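Carboxynorspermidine decarboxylase (Campylobacter jejuni subsp. jejuni 81116, PDB 3N29) probably catalyses the pyridoxal-5'-phosphate-dependent decarboxylation of carboxynorspermidine to norspermidine. Local coordinates at residues L74-S82 against Q375-N383; T385-L394 against M405-Y414. All coordinates share one frame; numbering follows the deposited sequence.

In the fold
Contact 1 (74-82 with 375-383) is buried near the centre of the chain. It joins the end of the first strand of the beta/alpha barrel to a loop from the part of the chain that carries the mixed sheet, and it holds the cofactor and norspermidine, probably the reaction product. Contact 2 (385-394 with 405-414) is only partly buried, about 21 Å from the centre of the chain. It stays within the C-terminal part, where strand 393-397 meets the chain leading into helix 412-415. Ligands and bridging water mark the first; backbone pairing and side-chain packing mark the second. The two touch, as where Ile-380 meets Leu-394, and both reach the second subunit.

Contact 1 (L74-S82 against Q375-N383). With PLP (pyridoxal-5'-phosphate), chain C; NSD (N-(3-aminopropyl)propane-1,3-diamine), chain D.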
# COMPACT_ATOMS: atom_id res chain seq x y z
N LEU A 74 -19.30 11.68 6.92
CA LEU A 74 -17.89 11.27 6.97
C LEU A 74 -17.66 10.43 5.71
O LEU A 74 -18.27 9.37 5.55
CB LEU A 74 -17.61 10.40 8.20
CG LEU A 74 -16.30 9.52 8.22
CD1 LEU A 74 -15.14 10.46 8.08
CD2 LEU A 74 -16.30 8.60 9.52
N ALA A 75 -16.72 10.84 4.87
CA ALA A 75 -16.25 9.97 3.75
C ALA A 75 -15.22 8.93 4.29
O ALA A 75 -14.13 9.29 4.64
CB ALA A 75 -15.57 10.85 2.64
N LEU A 76 -15.63 7.67 4.40
CA LEU A 76 -14.82 6.59 5.02
C LEU A 76 -13.47 6.28 4.27
O LEU A 76 -12.56 5.73 4.92
CB LEU A 76 -15.62 5.29 5.10
CG LEU A 76 -16.69 5.32 6.27
CD1 LEU A 76 -17.64 4.12 6.08
CD2 LEU A 76 -16.07 5.26 7.67
N LYS A 77 -13.38 6.66 3.01
CA LYS A 77 -12.16 6.50 2.22
C LYS A 77 -10.94 6.94 2.98
O LYS A 77 -9.98 6.27 3.04
CB LYS A 77 -12.22 7.31 0.89
CG LYS A 77 -11.02 6.82 -0.08
CD LYS A 77 -10.98 7.53 -1.46
CE LYS A 77 -11.84 8.74 -1.26
NZ LYS A 77 -11.90 9.77 -2.51
N GLY A 78 -10.98 8.11 3.56
CA GLY A 78 -9.79 8.63 4.22
C GLY A 78 -9.71 8.39 5.73
O GLY A 78 -8.61 8.40 6.30
N PHE A 79 -10.84 8.25 6.39
CA PHE A 79 -10.86 8.18 7.84
C PHE A 79 -11.95 7.21 8.25
O PHE A 79 -13.12 7.47 7.97
CB PHE A 79 -11.13 9.56 8.45
CG PHE A 79 -11.15 9.61 9.94
CD1 PHE A 79 -9.99 9.78 10.66
CD2 PHE A 79 -12.34 9.48 10.65
CE1 PHE A 79 -10.03 9.87 12.05
CE2 PHE A 79 -12.36 9.52 12.07
CZ PHE A 79 -11.20 9.72 12.75
N ALA A 80 -11.55 6.08 8.85
CA ALA A 80 -12.50 5.05 9.20
C ALA A 80 -12.17 4.50 10.57
O ALA A 80 -12.30 3.31 10.80
CB ALA A 80 -12.48 3.96 8.13
N PHE A 81 -11.67 5.34 11.48
CA PHE A 81 -11.08 4.82 12.76
C PHE A 81 -12.19 4.21 13.61
O PHE A 81 -13.04 4.92 14.12
CB PHE A 81 -10.41 5.97 13.48
CG PHE A 81 -9.44 5.56 14.56
CD1 PHE A 81 -8.10 5.44 14.29
CD2 PHE A 81 -9.87 5.34 15.86
CE1 PHE A 81 -7.19 5.09 15.31
CE2 PHE A 81 -8.98 5.01 16.84
CZ PHE A 81 -7.63 4.88 16.54
N SER A 82 -12.18 2.88 13.77
CA SER A 82 -13.36 2.17 14.24
C SER A 82 -13.70 2.68 15.64
O SER A 82 -14.87 2.93 15.97
CB SER A 82 -13.06 0.68 14.23
OG SER A 82 -12.00 0.42 15.11
N GLN A 375 -1.07 11.67 11.23
CA GLN A 375 -1.02 10.39 10.57
C GLN A 375 -2.25 9.49 10.78
O GLN A 375 -2.12 8.26 10.73
CB GLN A 375 0.26 9.66 10.96
CG GLN A 375 1.58 10.36 10.51
CD GLN A 375 1.72 10.47 9.05
OE1 GLN A 375 2.28 11.45 8.53
NE2 GLN A 375 1.12 9.57 8.37
N ILE A 376 -3.41 10.06 10.97
CA ILE A 376 -4.61 9.26 11.12
C ILE A 376 -5.41 9.16 9.83
O ILE A 376 -6.10 8.18 9.65
CB ILE A 376 -5.54 9.70 12.32
CG1 ILE A 376 -4.71 9.88 13.58
CG2 ILE A 376 -6.63 8.65 12.52
CD1 ILE A 376 -4.05 8.59 14.16
N HIS A 377 -5.34 10.16 8.94
CA HIS A 377 -6.16 10.15 7.68
C HIS A 377 -5.29 9.67 6.53
O HIS A 377 -4.09 9.95 6.54
CB HIS A 377 -6.74 11.55 7.43
CG HIS A 377 -5.71 12.60 7.13
ND1 HIS A 377 -5.13 13.40 8.10
CD2 HIS A 377 -5.18 13.02 5.95
CE1 HIS A 377 -4.30 14.26 7.53
NE2 HIS A 377 -4.28 14.01 6.23
N TYR A 378 -5.84 8.81 5.65
CA TYR A 378 -5.13 8.27 4.45
C TYR A 378 -3.84 7.57 4.87
O TYR A 378 -2.80 7.67 4.20
CB TYR A 378 -4.88 9.40 3.40
CG TYR A 378 -6.19 9.86 2.79
CD1 TYR A 378 -6.78 9.15 1.74
CD2 TYR A 378 -6.85 10.98 3.26
CE1 TYR A 378 -7.91 9.51 1.18
CE2 TYR A 378 -8.07 11.36 2.72
CZ TYR A 378 -8.60 10.61 1.67
OH TYR A 378 -9.75 10.99 1.11
N THR A 379 -3.91 6.88 6.02
CA THR A 379 -2.77 6.11 6.49
C THR A 379 -3.23 4.68 6.78
O THR A 379 -3.03 3.73 6.01
CB THR A 379 -2.15 6.70 7.79
OG1 THR A 379 -3.22 7.07 8.73
CG2 THR A 379 -1.27 7.92 7.43
N ILE A 380 -3.85 4.54 7.94
CA ILE A 380 -4.39 3.26 8.43
C ILE A 380 -5.20 2.56 7.35
O ILE A 380 -5.00 1.36 7.09
CB ILE A 380 -5.25 3.47 9.68
CG1 ILE A 380 -4.41 4.12 10.80
CG2 ILE A 380 -5.84 2.14 10.18
CD1 ILE A 380 -5.28 4.84 11.86
N VAL A 381 -6.09 3.31 6.71
CA VAL A 381 -6.99 2.77 5.67
C VAL A 381 -6.25 2.17 4.49
O VAL A 381 -6.89 1.47 3.69
CB VAL A 381 -7.96 3.87 5.14
CG1 VAL A 381 -8.94 4.32 6.31
CG2 VAL A 381 -7.20 5.09 4.54
N LYS A 382 -4.97 2.44 4.34
CA LYS A 382 -4.27 1.96 3.19
C LYS A 382 -2.91 1.40 3.52
O LYS A 382 -2.00 1.35 2.66
CB LYS A 382 -4.16 3.02 2.10
CG LYS A 382 -3.34 4.23 2.46
CD LYS A 382 -3.79 5.43 1.49
CE LYS A 382 -3.85 5.17 -0.03
NZ LYS A 382 -2.51 5.13 -0.73
N ASN A 383 -2.75 0.98 4.77
CA ASN A 383 -1.49 0.39 5.19
C ASN A 383 -1.38 -1.11 4.90
O ASN A 383 -2.34 -1.77 4.43
CB ASN A 383 -1.09 0.79 6.59
CG ASN A 383 -1.91 0.10 7.71
OD1 ASN A 383 -2.67 -0.81 7.47
ND2 ASN A 383 -1.71 0.60 8.97
N1 PLP C . -16.57 11.83 -1.74
C2 PLP C . -16.02 11.11 -2.77
C2A PLP C . -16.89 10.61 -3.89
C3 PLP C . -14.62 10.82 -2.72
O3 PLP C . -14.04 10.08 -3.75
C4 PLP C . -13.83 11.27 -1.64
C4A PLP C . -12.35 10.91 -1.59
C5 PLP C . -14.42 12.05 -0.63
C6 PLP C . -15.80 12.31 -0.72
C5A PLP C . -13.62 12.57 0.54
O4P PLP C . -12.50 13.31 0.12
P PLP C . -11.55 14.05 1.14
O1P PLP C . -11.09 13.00 2.13
O2P PLP C . -12.39 15.14 1.86
O3P PLP C . -10.49 14.71 0.38
C1 NSD D . -7.80 13.16 -0.10
N1 NSD D . -7.71 14.46 0.49
C2 NSD D . -7.55 13.17 -1.57
N2 NSD D . -7.51 10.89 -2.27
C3 NSD D . -8.13 12.00 -2.28
N3 NSD D . -4.40 8.69 -0.11
C4 NSD D . -6.39 10.65 -1.73
C5 NSD D . -5.90 9.24 -1.86
C6 NSD D . -4.45 9.11 -1.47
O HOH W 1 -6.52 6.42 7.69
O HOH W 2 -8.75 6.01 9.91
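Gly-78 CA sits over the face of the Tyr-378 ring, 3.5 Å from the ring centroid and 14° off the normal. This CH-pi contact sits at the active site, where the first strand of the beta/alpha barrel ends and a loop of the C-terminal part closes in. The glycine has no side chain, and its CA itself meets the ring. Gly-78 O then takes the N-H of Tyr-378 on a lone pair, in the carbonyl plane, at 2.9 Å and 165°. Water 1 donates to the same oxygen and to Ile-376 O, and accepts from the N-H groups of Thr-379 and Val-381, so it bridges the two segments. Beside it, Val-381 CG2 rests 3.4 Å from Lys-77 O. Farther along, Phe-81 CD1 touches both Ile-376 CG2 and Ile-380 CD1, the latter at the ring edge; Phe-79 CE1 also meets Ile-376 CG2.

The ligands complete the site. Lys-77 NZ is bonded covalently to PLP C4A. Lys-382 forms salt bridges to Asp-308 and to Glu-303 of the second subunit. NSD C1 comes within 3.2 Å of Tyr-378 CZ, and NSD N3 lies near CD1 of the same tyrosine, oblique to the ring. At the far end of that ring, Tyr-378 OH donates to phosphate oxygen O1P of PLP at 2.6 Å.

Contact 2 (T385-L394 against M405-Y414); sequences TFNGIRLPNL and MIREFSYKDY
Phe-409 holds its ring carbon CG anti to its own carbonyl carbon (chi1 -60°), and Leu-391 does the same with its CG (chi1 -76°). The two side chains thereby cross at a slant. Leu-391 CD1 sits over one face of the ring, 4.3 Å from its centroid, and Leu-391 CB touches Phe-409 CD2. The edge of the same ring meets Leu-394 CG, and Pro-392 O comes within 3.2 Å of Phe-409 CE2. Asn-393 fixes the backbone beside the ring: its OD1 accepts the N-H of Phe-409 at 3.1 Å, with the donor tilted from the amide plane. The Asn-393 side chain also runs alongside that of Glu-408, and its CB touches Met-405 SD.

Leu-394 and Arg-407 form an antiparallel, hydrogen-bonded pair that belongs to a classic beta bulge, with Ile-406 and Arg-407 both facing Leu-394. Leu-394 N gives its hydrogen to Arg-407 O at 2.9 Å. Leu-394 O is gripped twice, by Ile-406 N at 2.8 Å and by Arg-407 N at 3.1 Å. The chain turns a corner at Ile-406. Arg-407 lays its CB and CG alongside Leu-394, while its guanidinium group leads away to Tyr-109.

Past Phe-409 the chain enters helix 412-415. Asp-413 OD2 receives the N-H of Ser-410 on its anti lone pair, and Asp-413 CB packs on Leu-391 CD1. Tyr-414 then reaches the turn at 385-388. Gly-388 CA lies over one face of its ring, 4.0 Å from the centroid, while Thr-385 OG1 is in plane at the ring edge. In the dimer, Leu-416 of the second subunit packs against Phe-409.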
# COMPACT_ATOMS: atom_id res chain seq x y z
N THR A 385 1.05 -5.07 5.48
CA THR A 385 1.93 -5.98 6.16
C THR A 385 3.05 -6.45 5.24
O THR A 385 3.56 -7.54 5.41
CB THR A 385 1.12 -7.19 6.73
OG1 THR A 385 0.39 -7.86 5.68
CG2 THR A 385 0.15 -6.71 7.82
N PHE A 386 3.51 -5.54 4.37
CA PHE A 386 4.60 -5.84 3.48
C PHE A 386 5.80 -6.20 4.34
O PHE A 386 6.08 -5.55 5.37
CB PHE A 386 4.89 -4.63 2.61
CG PHE A 386 6.05 -4.81 1.65
CD1 PHE A 386 6.13 -5.94 0.84
CD2 PHE A 386 7.04 -3.88 1.55
CE1 PHE A 386 7.17 -6.11 -0.04
CE2 PHE A 386 8.10 -4.05 0.67
CZ PHE A 386 8.15 -5.15 -0.14
N ASN A 387 6.52 -7.20 3.88
CA ASN A 387 7.75 -7.70 4.54
C ASN A 387 7.41 -8.25 5.92
O ASN A 387 8.28 -8.46 6.73
CB ASN A 387 8.81 -6.60 4.64
CG ASN A 387 10.22 -7.09 4.46
OD1 ASN A 387 11.13 -6.26 4.51
ND2 ASN A 387 10.44 -8.46 4.26
N GLY A 388 6.13 -8.55 6.19
CA GLY A 388 5.80 -9.04 7.48
C GLY A 388 6.09 -8.06 8.61
O GLY A 388 6.23 -8.49 9.76
N ILE A 389 6.14 -6.75 8.33
CA ILE A 389 6.38 -5.78 9.39
C ILE A 389 5.17 -5.76 10.29
O ILE A 389 4.05 -5.69 9.81
CB ILE A 389 6.68 -4.38 8.83
CG1 ILE A 389 7.93 -4.49 7.96
CG2 ILE A 389 7.05 -3.38 9.94
CD1 ILE A 389 9.07 -5.32 8.61
N ARG A 390 5.42 -5.74 11.59
CA ARG A 390 4.38 -5.63 12.57
C ARG A 390 3.62 -4.34 12.39
O ARG A 390 4.18 -3.28 12.37
CB ARG A 390 4.99 -5.68 13.99
CG ARG A 390 3.97 -5.74 15.15
CD ARG A 390 4.65 -6.12 16.56
NE ARG A 390 6.06 -6.62 16.51
CZ ARG A 390 6.83 -6.85 17.60
NH1 ARG A 390 6.32 -6.68 18.80
NH2 ARG A 390 8.11 -7.26 17.50
N LEU A 391 2.33 -4.45 12.26
CA LEU A 391 1.45 -3.29 12.09
C LEU A 391 1.44 -2.39 13.32
O LEU A 391 1.51 -2.90 14.47
CB LEU A 391 0.01 -3.80 11.91
CG LEU A 391 -0.30 -4.37 10.56
CD1 LEU A 391 -1.57 -5.29 10.59
CD2 LEU A 391 -0.49 -3.23 9.55
N PRO A 392 1.27 -1.08 13.13
CA PRO A 392 1.07 -0.22 14.32
C PRO A 392 -0.30 -0.52 14.88
O PRO A 392 -1.23 -0.65 14.10
CB PRO A 392 1.14 1.21 13.74
CG PRO A 392 1.92 0.99 12.40
CD PRO A 392 1.31 -0.29 11.90
N ASN A 393 -0.39 -0.58 16.23
CA ASN A 393 -1.65 -0.70 16.89
C ASN A 393 -2.43 0.61 16.77
O ASN A 393 -1.87 1.66 16.47
CB ASN A 393 -1.47 -1.07 18.37
CG ASN A 393 -0.79 -2.45 18.57
OD1 ASN A 393 -1.06 -3.40 17.85
ND2 ASN A 393 0.12 -2.53 19.56
N LEU A 394 -3.73 0.47 16.90
CA LEU A 394 -4.64 1.62 16.93
C LEU A 394 -5.02 1.93 18.36
O LEU A 394 -5.54 1.08 19.07
CB LEU A 394 -5.85 1.30 16.09
CG LEU A 394 -5.68 0.81 14.65
CD1 LEU A 394 -7.11 0.75 13.97
CD2 LEU A 394 -4.64 1.60 13.86
N MET A 405 -6.46 0.91 24.09
CA MET A 405 -6.14 0.06 22.92
C MET A 405 -7.46 -0.22 22.16
O MET A 405 -8.40 -0.84 22.71
CB MET A 405 -5.53 -1.26 23.39
CG MET A 405 -5.02 -2.16 22.25
SD MET A 405 -3.56 -1.51 21.40
CE MET A 405 -2.31 -1.93 22.49
N ILE A 406 -7.53 0.25 20.92
CA ILE A 406 -8.66 -0.01 19.99
C ILE A 406 -8.46 -1.31 19.19
O ILE A 406 -9.33 -2.20 19.20
CB ILE A 406 -8.96 1.21 19.09
CG1 ILE A 406 -9.17 2.49 19.94
CG2 ILE A 406 -10.18 0.93 18.20
CD1 ILE A 406 -10.40 2.41 21.01
N ARG A 407 -7.29 -1.46 18.56
CA ARG A 407 -6.93 -2.68 17.85
C ARG A 407 -5.51 -3.00 18.06
O ARG A 407 -4.63 -2.14 17.87
CB ARG A 407 -7.09 -2.52 16.36
CG ARG A 407 -8.54 -2.26 15.97
CD ARG A 407 -9.04 -3.22 14.98
NE ARG A 407 -10.33 -2.83 14.44
CZ ARG A 407 -11.50 -3.39 14.77
NH1 ARG A 407 -11.56 -4.34 15.68
NH2 ARG A 407 -12.60 -2.97 14.19
N GLU A 408 -5.26 -4.22 18.53
CA GLU A 408 -3.90 -4.73 18.69
C GLU A 408 -3.74 -5.86 17.66
O GLU A 408 -4.50 -6.85 17.67
CB GLU A 408 -3.66 -5.27 20.08
CG GLU A 408 -2.20 -5.69 20.32
CD GLU A 408 -1.93 -6.19 21.73
OE1 GLU A 408 -2.86 -6.36 22.52
OE2 GLU A 408 -0.76 -6.45 22.03
N PHE A 409 -2.79 -5.71 16.78
CA PHE A 409 -2.67 -6.65 15.71
C PHE A 409 -1.81 -7.84 16.05
O PHE A 409 -1.15 -7.85 17.07
CB PHE A 409 -2.22 -5.89 14.44
CG PHE A 409 -3.20 -4.84 14.04
CD1 PHE A 409 -4.41 -5.17 13.50
CD2 PHE A 409 -2.93 -3.53 14.22
CE1 PHE A 409 -5.35 -4.23 13.18
CE2 PHE A 409 -3.83 -2.56 13.83
CZ PHE A 409 -5.06 -2.92 13.33
N SER A 410 -1.85 -8.87 15.24
CA SER A 410 -1.01 -10.06 15.47
C SER A 410 -0.64 -10.72 14.16
O SER A 410 -1.08 -10.29 13.05
CB SER A 410 -1.75 -11.04 16.43
OG SER A 410 -2.85 -11.61 15.77
N TYR A 411 0.21 -11.76 14.27
CA TYR A 411 0.71 -12.56 13.15
C TYR A 411 -0.35 -12.91 12.08
O TYR A 411 -0.09 -12.81 10.85
CB TYR A 411 1.33 -13.84 13.75
CG TYR A 411 1.62 -14.94 12.72
CD1 TYR A 411 2.51 -14.72 11.69
CD2 TYR A 411 0.93 -16.16 12.78
CE1 TYR A 411 2.76 -15.72 10.76
CE2 TYR A 411 1.13 -17.16 11.87
CZ TYR A 411 2.06 -16.95 10.86
OH TYR A 411 2.26 -17.94 9.92
N LYS A 412 -1.51 -13.34 12.54
CA LYS A 412 -2.56 -13.75 11.65
C LYS A 412 -3.02 -12.63 10.72
O LYS A 412 -3.59 -12.92 9.67
CB LYS A 412 -3.80 -14.30 12.41
CG LYS A 412 -3.56 -15.63 13.15
CD LYS A 412 -3.27 -16.78 12.22
CE LYS A 412 -3.44 -18.09 12.91
NZ LYS A 412 -3.36 -19.12 11.83
N ASP A 413 -2.81 -11.36 11.10
CA ASP A 413 -3.19 -10.25 10.19
C ASP A 413 -2.32 -10.20 8.91
O ASP A 413 -2.72 -9.68 7.91
CB ASP A 413 -3.00 -8.92 10.91
CG ASP A 413 -4.10 -8.68 11.95
OD1 ASP A 413 -5.21 -8.55 11.48
OD2 ASP A 413 -3.82 -8.67 13.19
N TYR A 414 -1.10 -10.73 9.04
CA TYR A 414 -0.18 -10.99 7.97
C TYR A 414 -0.47 -12.35 7.34
O TYR A 414 -0.66 -12.44 6.11
CB TYR A 414 1.29 -10.92 8.48
CG TYR A 414 2.32 -11.50 7.49
CD1 TYR A 414 2.66 -10.83 6.29
CD2 TYR A 414 2.99 -12.67 7.77
CE1 TYR A 414 3.64 -11.35 5.40
CE2 TYR A 414 3.95 -13.22 6.87
CZ TYR A 414 4.28 -12.57 5.72
OH TYR A 414 5.20 -13.12 4.86